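Local coordinates for N-terminal acetyltransferase-like protein (Chaetomium thermophilum, PDB 5NNP) that probably serves as the TPR-repeat auxiliary subunit of the N-terminal acetyltransferase NatA, which transfers acetyl groups to the N-termini of proteins, at residues Pro143-Arg146 against Gln147-Thr150; Ile168-Thr171 against Tyr172-Leu176; Thr183-Glu186 against His187-Leu191. All blocks are in the same frame, centred on the assembly; numbering follows the deposited sequence.

Contact 1: residues Pro143-Arg146 against Gln147-Thr150; sequences PQIR and QNWT
Where the loop after helix 128-141 runs into the first turn of helix 146-159, the indole of Trp149 turns back to close on the carbonyl of Pro143. With CG beside the backbone N and opposite the carbonyl carbon (chi1 -68°), its edge reaches the loop, and NE1 donates to Pro143 O over 3.0 Å in an almost straight bond (175°) with the acceptor in the ring plane. The CD1 atom of the same edge comes within 3.6 Å of Ile145 O, the carbonyl that takes Asn148 N at 3.2 Å. Arg146 O is shared by two backbone donors, Trp149 N at 2.9 Å and Thr150 N at 3.2 Å. The extended Arg146 chain crosses Thr150, and a water joins the two, 2.8 Å from Arg146 NE and 3.0 Å from Thr150 OG1. Arg146 NH2 bonds on to His187 of helix 185-200, and Asn148 ND2 to Arg142 O. A phenylalanine in place of Trp149 has no N-H and would probably leave Pro143 O without its donor and the loop freer to move. The straight, in-plane bond fixes the turn of the indole and satisfies Pro143 O, which lies outside the helical pattern.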
ATOM      1  N   PRO A 143      -1.272  30.073 -18.783  1.00 39.79           N
ATOM      2  CA  PRO A 143      -0.364  30.487 -17.701  1.00 35.44           C
ATOM      3  C   PRO A 143      -1.019  31.324 -16.596  1.00 40.72           C
ATOM      4  O   PRO A 143      -0.368  31.705 -15.626  1.00 43.17           O
ATOM      5  CB  PRO A 143       0.682  31.326 -18.437  1.00 35.86           C
ATOM      6  CG  PRO A 143      -0.108  31.960 -19.573  1.00 32.89           C
ATOM      7  CD  PRO A 143      -1.137  30.914 -19.987  1.00 35.11           C
ATOM      8  N   GLN A 144      -2.295  31.638 -16.738  1.00 38.37           N
ATOM      9  CA  GLN A 144      -2.948  32.405 -15.697  1.00 35.60           C
ATOM     10  C   GLN A 144      -3.399  31.463 -14.587  1.00 37.11           C
ATOM     11  O   GLN A 144      -3.760  31.914 -13.506  1.00 41.36           O
ATOM     12  CB  GLN A 144      -4.123  33.210 -16.257  1.00 41.98           C
ATOM     13  CG  GLN A 144      -5.312  32.367 -16.726  1.00 63.48           C
ATOM     14  CD  GLN A 144      -5.051  31.599 -18.022  1.00 72.96           C
ATOM     15  OE1 GLN A 144      -3.963  31.670 -18.601  1.00 70.78           O
ATOM     16  NE2 GLN A 144      -6.060  30.860 -18.481  1.00 76.44           N
ATOM     17  N   ILE A 145      -3.342  30.157 -14.845  1.00 31.98           N
ATOM     18  CA  ILE A 145      -3.803  29.157 -13.886  1.00 35.76           C
ATOM     19  C   ILE A 145      -2.661  28.486 -13.108  1.00 40.34           C
ATOM     20  O   ILE A 145      -1.798  27.857 -13.711  1.00 42.20           O
ATOM     21  CB  ILE A 145      -4.633  28.068 -14.607  1.00 41.37           C
ATOM     22  CG1 ILE A 145      -5.770  28.725 -15.398  1.00 45.18           C
ATOM     23  CG2 ILE A 145      -5.186  27.062 -13.607  1.00 33.98           C
ATOM     24  CD1 ILE A 145      -6.737  27.755 -16.033  1.00 43.59           C
ATOM     25  N   ARG A 146      -2.674  28.592 -11.776  1.00 38.91           N
ATOM     26  CA  ARG A 146      -1.527  28.148 -10.979  1.00 35.63           C
ATOM     27  C   ARG A 146      -1.221  26.659 -11.134  1.00 36.73           C
ATOM     28  O   ARG A 146      -0.057  26.282 -11.133  1.00 45.93           O
ATOM     29  CB  ARG A 146      -1.710  28.471  -9.491  1.00 31.75           C
ATOM     30  CG  ARG A 146      -0.513  28.047  -8.639  1.00 37.73           C
ATOM     31  CD  ARG A 146      -0.482  28.641  -7.226  1.00 40.17           C
ATOM     32  NE  ARG A 146       0.847  28.511  -6.609  1.00 26.79           N
ATOM     33  CZ  ARG A 146       1.219  29.104  -5.476  1.00 34.68           C
ATOM     34  NH1 ARG A 146       2.450  28.934  -5.016  1.00 36.99           N
ATOM     35  NH2 ARG A 146       0.373  29.874  -4.798  1.00 28.28           N
ATOM     36  N   GLN A 147      -2.245  25.824 -11.285  1.00 38.32           N
ATOM     37  CA  GLN A 147      -2.048  24.373 -11.455  1.00 31.62           C
ATOM     38  C   GLN A 147      -1.023  24.034 -12.502  1.00 31.78           C
ATOM     39  O   GLN A 147      -0.237  23.109 -12.341  1.00 40.01           O
ATOM     40  CB  GLN A 147      -3.328  23.672 -11.871  1.00 35.95           C
ATOM     41  CG  GLN A 147      -4.443  23.684 -10.893  1.00 50.19           C
ATOM     42  CD  GLN A 147      -5.674  23.049 -11.492  1.00 54.49           C
ATOM     43  OE1 GLN A 147      -5.580  22.283 -12.453  1.00 51.35           O
ATOM     44  NE2 GLN A 147      -6.839  23.382 -10.945  1.00 57.79           N
ATOM     45  N   ASN A 148      -1.063  24.757 -13.608  1.00 35.99           N
ATOM     46  CA  ASN A 148      -0.159  24.469 -14.710  1.00 41.03           C
ATOM     47  C   ASN A 148       1.289  24.783 -14.391  1.00 40.91           C
ATOM     48  O   ASN A 148       2.163  24.191 -15.001  1.00 47.33           O
ATOM     49  CB  ASN A 148      -0.587  25.225 -15.962  1.00 41.96           C
ATOM     50  CG  ASN A 148      -1.943  24.781 -16.457  1.00 36.95           C
ATOM     51  OD1 ASN A 148      -2.299  23.615 -16.326  1.00 31.34           O
ATOM     52  ND2 ASN A 148      -2.710  25.710 -17.022  1.00 34.81           N
ATOM     53  N   TRP A 149       1.554  25.694 -13.447  1.00 35.59           N
ATOM     54  CA  TRP A 149       2.945  25.964 -13.041  1.00 34.95           C
ATOM     55  C   TRP A 149       3.444  24.828 -12.167  1.00 34.50           C
ATOM     56  O   TRP A 149       4.528  24.268 -12.396  1.00 37.35           O
ATOM     57  CB  TRP A 149       3.084  27.291 -12.302  1.00 25.84           C
ATOM     58  CG  TRP A 149       2.849  28.466 -13.184  1.00 40.75           C
ATOM     59  CD1 TRP A 149       1.643  29.018 -13.497  1.00 36.87           C
ATOM     60  CD2 TRP A 149       3.841  29.255 -13.868  1.00 41.86           C
ATOM     61  NE1 TRP A 149       1.816  30.079 -14.337  1.00 39.41           N
ATOM     62  CE2 TRP A 149       3.153  30.250 -14.587  1.00 39.08           C
ATOM     63  CE3 TRP A 149       5.246  29.206 -13.955  1.00 41.36           C
ATOM     64  CZ2 TRP A 149       3.813  31.193 -15.385  1.00 33.58           C
ATOM     65  CZ3 TRP A 149       5.900  30.137 -14.747  1.00 29.09           C
ATOM     66  CH2 TRP A 149       5.182  31.119 -15.452  1.00 35.69           C
ATOM     67  N   THR A 150       2.635  24.496 -11.166  1.00 27.25           N
ATOM     68  CA  THR A 150       2.921  23.392 -10.250  1.00 30.15           C
ATOM     69  C   THR A 150       3.147  22.067 -10.983  1.00 34.60           C
ATOM     70  O   THR A 150       4.096  21.349 -10.689  1.00 39.27           O
ATOM     71  CB  THR A 150       1.784  23.223  -9.252  1.00 31.11           C
ATOM     72  OG1 THR A 150       1.619  24.454  -8.560  1.00 34.46           O
ATOM     73  CG2 THR A 150       2.078  22.089  -8.252  1.00 30.36           C
TER
HETATM   74  O   HOH W   1       2.884  27.174  -8.019  1.00 29.68           O

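Contact 2: residues Ile168-Thr171 against Tyr172-Leu176; sequences ILTT and YEKSL
Lys174 N donates to Thr170 O over 3.0 Å, a backbone bond in the last turns of helix 162-175, one of the antiparallel helices of this TPR-type alpha-solenoid. The same amide also makes a weak bond to Thr171 O at 3.2 Å. Ser175 N donates mainly to Tyr172 O, three residues back, at 2.8 Å, and only weakly to Thr171 O; this three-residue bond is consistent with a local tightening of the coil. One turn earlier the pattern is regular: Tyr172 N bonds to Ile168 O, and Glu173 N meets Leu169 O at 3.2 Å in a nearly straight bond (174°).

The main side-chain contact across this turn joins Thr170 and Lys174. The methyl group CG2 of Thr170 lies opposite the backbone N, beside the carbonyl carbon (chi1 -61°, measured to OG1), and so meets the extended lysine chain, which crosses it with CE 3.8 Å from CG2. The hydroxyl serves a different purpose: it is hydrogen-bonded back to Glu166 O of its own helix, across to Lys194 NZ of helix 185-200, and to a glycerol, probably from the crystallisation liquor. Threonine here thus lays its methyl along the lysine chain while its hydroxyl joins two helices. Glu173 CG lies 3.5 Å from Leu169 O, and its OE1 has a long, weak ion pair with the same Lys194.

Tyr172 carries its ring toward helix 146-159, where it meets the Trp149 ring with the planes at about 55°. Over one face of the tyrosine ring, displaced toward the rim, Ser175 OG stands 4.1 Å above the plane.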
ATOM      1  N   ILE A 168      10.698  26.858 -11.402  1.00 38.82           N
ATOM      2  CA  ILE A 168       9.336  27.045 -11.888  1.00 31.61           C
ATOM      3  C   ILE A 168       8.442  27.474 -10.734  1.00 38.64           C
ATOM      4  O   ILE A 168       7.617  28.378 -10.894  1.00 42.74           O
ATOM      5  CB  ILE A 168       8.785  25.769 -12.551  1.00 29.95           C
ATOM      6  CG1 ILE A 168       9.543  25.476 -13.852  1.00 27.54           C
ATOM      7  CG2 ILE A 168       7.309  25.898 -12.842  1.00 26.53           C
ATOM      8  CD1 ILE A 168       9.677  26.715 -14.788  1.00 28.46           C
ATOM      9  N   LEU A 169       8.637  26.860  -9.564  1.00 36.91           N
ATOM     10  CA  LEU A 169       7.862  27.196  -8.373  1.00 32.02           C
ATOM     11  C   LEU A 169       8.132  28.619  -7.915  1.00 43.46           C
ATOM     12  O   LEU A 169       7.194  29.374  -7.616  1.00 39.05           O
ATOM     13  CB  LEU A 169       8.159  26.220  -7.238  1.00 32.32           C
ATOM     14  CG  LEU A 169       7.501  24.845  -7.409  1.00 31.58           C
ATOM     15  CD1 LEU A 169       8.045  23.824  -6.408  1.00 30.70           C
ATOM     16  CD2 LEU A 169       6.002  24.962  -7.291  1.00 26.97           C
ATOM     17  N   THR A 170       9.409  28.992  -7.863  1.00 37.22           N
ATOM     18  CA  THR A 170       9.751  30.326  -7.423  1.00 37.15           C
ATOM     19  C   THR A 170       9.307  31.374  -8.442  1.00 48.11           C
ATOM     20  O   THR A 170       8.938  32.494  -8.070  1.00 53.67           O
ATOM     21  CB  THR A 170      11.257  30.486  -7.186  1.00 44.60           C
ATOM     22  OG1 THR A 170      11.692  29.575  -6.166  1.00 42.56           O
ATOM     23  CG2 THR A 170      11.569  31.934  -6.768  1.00 39.73           C
ATOM     24  N   THR A 171       9.340  31.024  -9.725  1.00 41.08           N
ATOM     25  CA  THR A 171       8.943  31.984 -10.755  1.00 43.66           C
ATOM     26  C   THR A 171       7.484  32.368 -10.558  1.00 41.30           C
ATOM     27  O   THR A 171       7.137  33.551 -10.627  1.00 36.69           O
ATOM     28  CB  THR A 171       9.165  31.435 -12.180  1.00 45.07           C
ATOM     29  OG1 THR A 171      10.572  31.306 -12.411  1.00 50.95           O
ATOM     30  CG2 THR A 171       8.595  32.381 -13.227  1.00 36.30           C
ATOM     31  N   TYR A 172       6.643  31.376 -10.268  1.00 38.02           N
ATOM     32  CA  TYR A 172       5.241  31.657  -9.988  1.00 35.27           C
ATOM     33  C   TYR A 172       5.086  32.605  -8.804  1.00 39.78           C
ATOM     34  O   TYR A 172       4.428  33.642  -8.919  1.00 43.66           O
ATOM     35  CB  TYR A 172       4.432  30.384  -9.719  1.00 33.78           C
ATOM     36  CG  TYR A 172       2.993  30.756  -9.518  1.00 39.39           C
ATOM     37  CD1 TYR A 172       2.170  30.964 -10.605  1.00 49.78           C
ATOM     38  CD2 TYR A 172       2.482  31.002  -8.253  1.00 42.22           C
ATOM     39  CE1 TYR A 172       0.868  31.362 -10.446  1.00 51.16           C
ATOM     40  CE2 TYR A 172       1.174  31.402  -8.083  1.00 47.83           C
ATOM     41  CZ  TYR A 172       0.373  31.580  -9.187  1.00 50.04           C
ATOM     42  OH  TYR A 172      -0.935  31.980  -9.053  1.00 49.86           O
ATOM     43  N   GLU A 173       5.696  32.249  -7.676  1.00 37.82           N
ATOM     44  CA  GLU A 173       5.621  33.069  -6.471  1.00 36.54           C
ATOM     45  C   GLU A 173       6.034  34.507  -6.726  1.00 45.30           C
ATOM     46  O   GLU A 173       5.521  35.439  -6.113  1.00 46.86           O
ATOM     47  CB  GLU A 173       6.503  32.501  -5.368  1.00 37.67           C
ATOM     48  CG  GLU A 173       6.084  31.152  -4.817  1.00 40.03           C
ATOM     49  CD  GLU A 173       6.988  30.713  -3.686  1.00 49.59           C
ATOM     50  OE1 GLU A 173       7.299  29.509  -3.586  1.00 51.33           O
ATOM     51  OE2 GLU A 173       7.400  31.583  -2.894  1.00 54.88           O
ATOM     52  N   LYS A 174       6.976  34.689  -7.637  1.00 55.24           N
ATOM     53  CA  LYS A 174       7.481  36.020  -7.921  1.00 49.96           C
ATOM     54  C   LYS A 174       6.502  36.815  -8.780  1.00 54.27           C
ATOM     55  O   LYS A 174       6.618  38.040  -8.870  1.00 48.42           O
ATOM     56  CB  LYS A 174       8.857  35.938  -8.597  1.00 38.28           C
ATOM     57  CG  LYS A 174      10.028  35.744  -7.629  1.00 42.53           C
ATOM     58  CD  LYS A 174      11.366  35.872  -8.357  1.00 52.85           C
ATOM     59  CE  LYS A 174      12.550  35.517  -7.457  1.00 61.02           C
ATOM     60  NZ  LYS A 174      13.819  35.609  -8.249  1.00 72.23           N
ATOM     61  N   SER A 175       5.534  36.138  -9.409  1.00 45.24           N
ATOM     62  CA  SER A 175       4.535  36.890 -10.174  1.00 42.91           C
ATOM     63  C   SER A 175       3.439  37.470  -9.276  1.00 42.94           C
ATOM     64  O   SER A 175       2.753  38.420  -9.659  1.00 39.19           O
ATOM     65  CB  SER A 175       3.908  36.034 -11.267  1.00 34.54           C
ATOM     66  OG  SER A 175       3.367  34.841 -10.737  1.00 47.32           O
ATOM     67  N   LEU A 176       3.288  36.914  -8.080  1.00 41.91           N
ATOM     68  CA  LEU A 176       2.256  37.383  -7.161  1.00 48.29           C
ATOM     69  C   LEU A 176       2.468  38.829  -6.765  1.00 52.16           C
ATOM     70  O   LEU A 176       3.500  39.171  -6.196  1.00 55.80           O
ATOM     71  CB  LEU A 176       2.206  36.520  -5.904  1.00 46.17           C
ATOM     72  CG  LEU A 176       1.786  35.093  -6.206  1.00 43.97           C
ATOM     73  CD1 LEU A 176       1.701  34.284  -4.928  1.00 41.07           C
ATOM     74  CD2 LEU A 176       0.459  35.154  -6.943  1.00 34.64           C
TER

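Contact 3: residues Thr183-Glu186 against His187-Leu191; sequences TDLE and HSEAL
With CG opposite the backbone N (chi1 -174°), Asp184 brings its carboxylate over the first turn of helix 185-200, next to His187 CB; a like torsion at His187 (chi1 -176°) sends the imidazole away from residues 183-186. Asp184 OD1 accepts from His187 N over 2.9 Å, in a bond of 170° that reaches the oxygen from well above the carboxylate plane. This makes Asp184 the N-cap: its side chain serves an amide of the first turn, and its negative charge probably interacts favourably with the positive end of the helix dipole. The carboxylate carbon CG also rests 3.5 Å from His187 CB, so the aspartate packs against the residue whose amide it holds.

Asp184 contributes its backbone as well, with O accepting from Ser188 N at 3.1 Å, and the regular pattern continues with Glu189 N to Leu185 O at 2.9 Å. Glu189 CG, set beside the backbone N, lies 4.2 Å from Leu185 CD1. One face of the His187 ring is met by Leu191 CG, off centre.

The His187 ring has its polar partner, Arg146, on helix 146-159, Ser188 OG accepts from Leu219 N, and Glu189 forms a salt bridge with Arg538. Leu185 packs on an aromatic side chain of another protein's chain, so this capped turn lies between the neighbouring solenoid helices and a partner subunit.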
ATOM      1  N   THR A 183      -4.920  31.459   4.720  1.00 41.87           N
ATOM      2  CA  THR A 183      -6.019  30.507   4.537  1.00 34.09           C
ATOM      3  C   THR A 183      -5.976  29.772   3.190  1.00 43.25           C
ATOM      4  O   THR A 183      -6.654  28.771   2.998  1.00 45.32           O
ATOM      5  CB  THR A 183      -7.358  31.205   4.618  1.00 40.43           C
ATOM      6  OG1 THR A 183      -7.399  32.234   3.622  1.00 54.68           O
ATOM      7  CG2 THR A 183      -7.563  31.817   5.993  1.00 34.88           C
ATOM      8  N   ASP A 184      -5.194  30.294   2.252  1.00 41.17           N
ATOM      9  CA  ASP A 184      -5.009  29.688   0.938  1.00 35.86           C
ATOM     10  C   ASP A 184      -4.254  28.369   1.078  1.00 37.00           C
ATOM     11  O   ASP A 184      -3.032  28.363   1.201  1.00 42.45           O
ATOM     12  CB  ASP A 184      -4.246  30.666   0.027  1.00 30.38           C
ATOM     13  CG  ASP A 184      -4.125  30.189  -1.407  1.00 40.39           C
ATOM     14  OD1 ASP A 184      -4.178  28.976  -1.669  1.00 46.45           O
ATOM     15  OD2 ASP A 184      -3.949  31.044  -2.295  1.00 46.78           O
ATOM     16  N   LEU A 185      -4.976  27.255   1.040  1.00 37.60           N
ATOM     17  CA  LEU A 185      -4.354  25.944   1.210  1.00 38.10           C
ATOM     18  C   LEU A 185      -3.450  25.574   0.036  1.00 37.79           C
ATOM     19  O   LEU A 185      -2.428  24.921   0.222  1.00 41.63           O
ATOM     20  CB  LEU A 185      -5.416  24.864   1.399  1.00 43.20           C
ATOM     21  CG  LEU A 185      -4.838  23.482   1.713  1.00 46.31           C
ATOM     22  CD1 LEU A 185      -4.029  23.553   2.978  1.00 54.33           C
ATOM     23  CD2 LEU A 185      -5.922  22.450   1.846  1.00 43.57           C
ATOM     24  N   GLU A 186      -3.830  25.988  -1.170  1.00 35.07           N
ATOM     25  CA  GLU A 186      -3.018  25.732  -2.352  1.00 36.73           C
ATOM     26  C   GLU A 186      -1.634  26.386  -2.216  1.00 40.12           C
ATOM     27  O   GLU A 186      -0.600  25.752  -2.448  1.00 38.08           O
ATOM     28  CB  GLU A 186      -3.726  26.240  -3.610  1.00 33.36           C
ATOM     29  CG  GLU A 186      -3.008  25.912  -4.914  1.00 24.82           C
ATOM     30  CD  GLU A 186      -3.648  26.590  -6.111  1.00 44.76           C
ATOM     31  OE1 GLU A 186      -3.890  27.817  -6.046  1.00 50.79           O
ATOM     32  OE2 GLU A 186      -3.923  25.904  -7.118  1.00 39.79           O
ATOM     33  N   HIS A 187      -1.621  27.653  -1.823  1.00 37.45           N
ATOM     34  CA  HIS A 187      -0.364  28.360  -1.628  1.00 36.89           C
ATOM     35  C   HIS A 187       0.451  27.733  -0.500  1.00 34.06           C
ATOM     36  O   HIS A 187       1.658  27.558  -0.636  1.00 36.11           O
ATOM     37  CB  HIS A 187      -0.613  29.839  -1.352  1.00 40.76           C
ATOM     38  CG  HIS A 187       0.637  30.643  -1.225  1.00 39.64           C
ATOM     39  ND1 HIS A 187       1.487  30.869  -2.288  1.00 45.17           N
ATOM     40  CD2 HIS A 187       1.192  31.267  -0.160  1.00 39.71           C
ATOM     41  CE1 HIS A 187       2.509  31.597  -1.880  1.00 51.28           C
ATOM     42  NE2 HIS A 187       2.355  31.853  -0.591  1.00 48.13           N
ATOM     43  N   SER A 188      -0.211  27.373   0.596  1.00 32.55           N
ATOM     44  CA  SER A 188       0.458  26.711   1.724  1.00 34.61           C
ATOM     45  C   SER A 188       1.152  25.406   1.320  1.00 33.30           C
ATOM     46  O   SER A 188       2.327  25.189   1.628  1.00 37.84           O
ATOM     47  CB  SER A 188      -0.542  26.432   2.840  1.00 37.57           C
ATOM     48  OG  SER A 188       0.050  25.646   3.857  1.00 44.16           O
ATOM     49  N   GLU A 189       0.410  24.546   0.634  1.00 30.46           N
ATOM     50  CA  GLU A 189       0.945  23.308   0.093  1.00 34.50           C
ATOM     51  C   GLU A 189       2.061  23.534  -0.918  1.00 37.61           C
ATOM     52  O   GLU A 189       3.020  22.762  -0.962  1.00 31.04           O
ATOM     53  CB  GLU A 189      -0.181  22.493  -0.548  1.00 35.95           C
ATOM     54  CG  GLU A 189      -1.077  21.822   0.484  1.00 42.85           C
ATOM     55  CD  GLU A 189      -0.305  20.884   1.404  1.00 43.17           C
ATOM     56  OE1 GLU A 189       0.416  20.002   0.893  1.00 38.95           O
ATOM     57  OE2 GLU A 189      -0.415  21.036   2.639  1.00 46.38           O
ATOM     58  N   ALA A 190       1.941  24.597  -1.718  1.00 33.66           N
ATOM     59  CA  ALA A 190       2.966  24.910  -2.700  1.00 31.12           C
ATOM     60  C   ALA A 190       4.272  25.312  -2.025  1.00 30.13           C
ATOM     61  O   ALA A 190       5.345  24.982  -2.519  1.00 31.56           O
ATOM     62  CB  ALA A 190       2.500  26.003  -3.639  1.00 25.76           C
ATOM     63  N   LEU A 191       4.182  26.028  -0.904  1.00 30.24           N
ATOM     64  CA  LEU A 191       5.374  26.399  -0.141  1.00 30.53           C
ATOM     65  C   LEU A 191       6.073  25.159   0.438  1.00 41.22           C
ATOM     66  O   LEU A 191       7.296  25.029   0.351  1.00 43.88           O
ATOM     67  CB  LEU A 191       5.014  27.368   0.974  1.00 31.76           C
ATOM     68  CG  LEU A 191       4.624  28.788   0.549  1.00 39.33           C
ATOM     69  CD1 LEU A 191       3.902  29.500   1.670  1.00 34.50           C
ATOM     70  CD2 LEU A 191       5.838  29.599   0.100  1.00 35.16           C
TER

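Overall arrangement
The three contacts are local turns at the ends of three consecutive helices, all on the same side of the chain's centre, with contact centres 10 to 14 Å apart. Contact 1 is a surface contact where a loop enters a helix, contact 2 closes the helix that follows, and contact 3 opens the one after that. The two helix starts differ: an indole N-H reaches back to a loop carbonyl in contact 1, whereas a carboxylate caps an amide in contact 3. Contact 2 combines regular backbone bonds, two of them weak near its end, with a threonine methyl on a lysine chain. Its Thr171 and Ile168 pack on Trp149, and its Leu176 lies against His187 of contact 3, which has the largest share of buried residues.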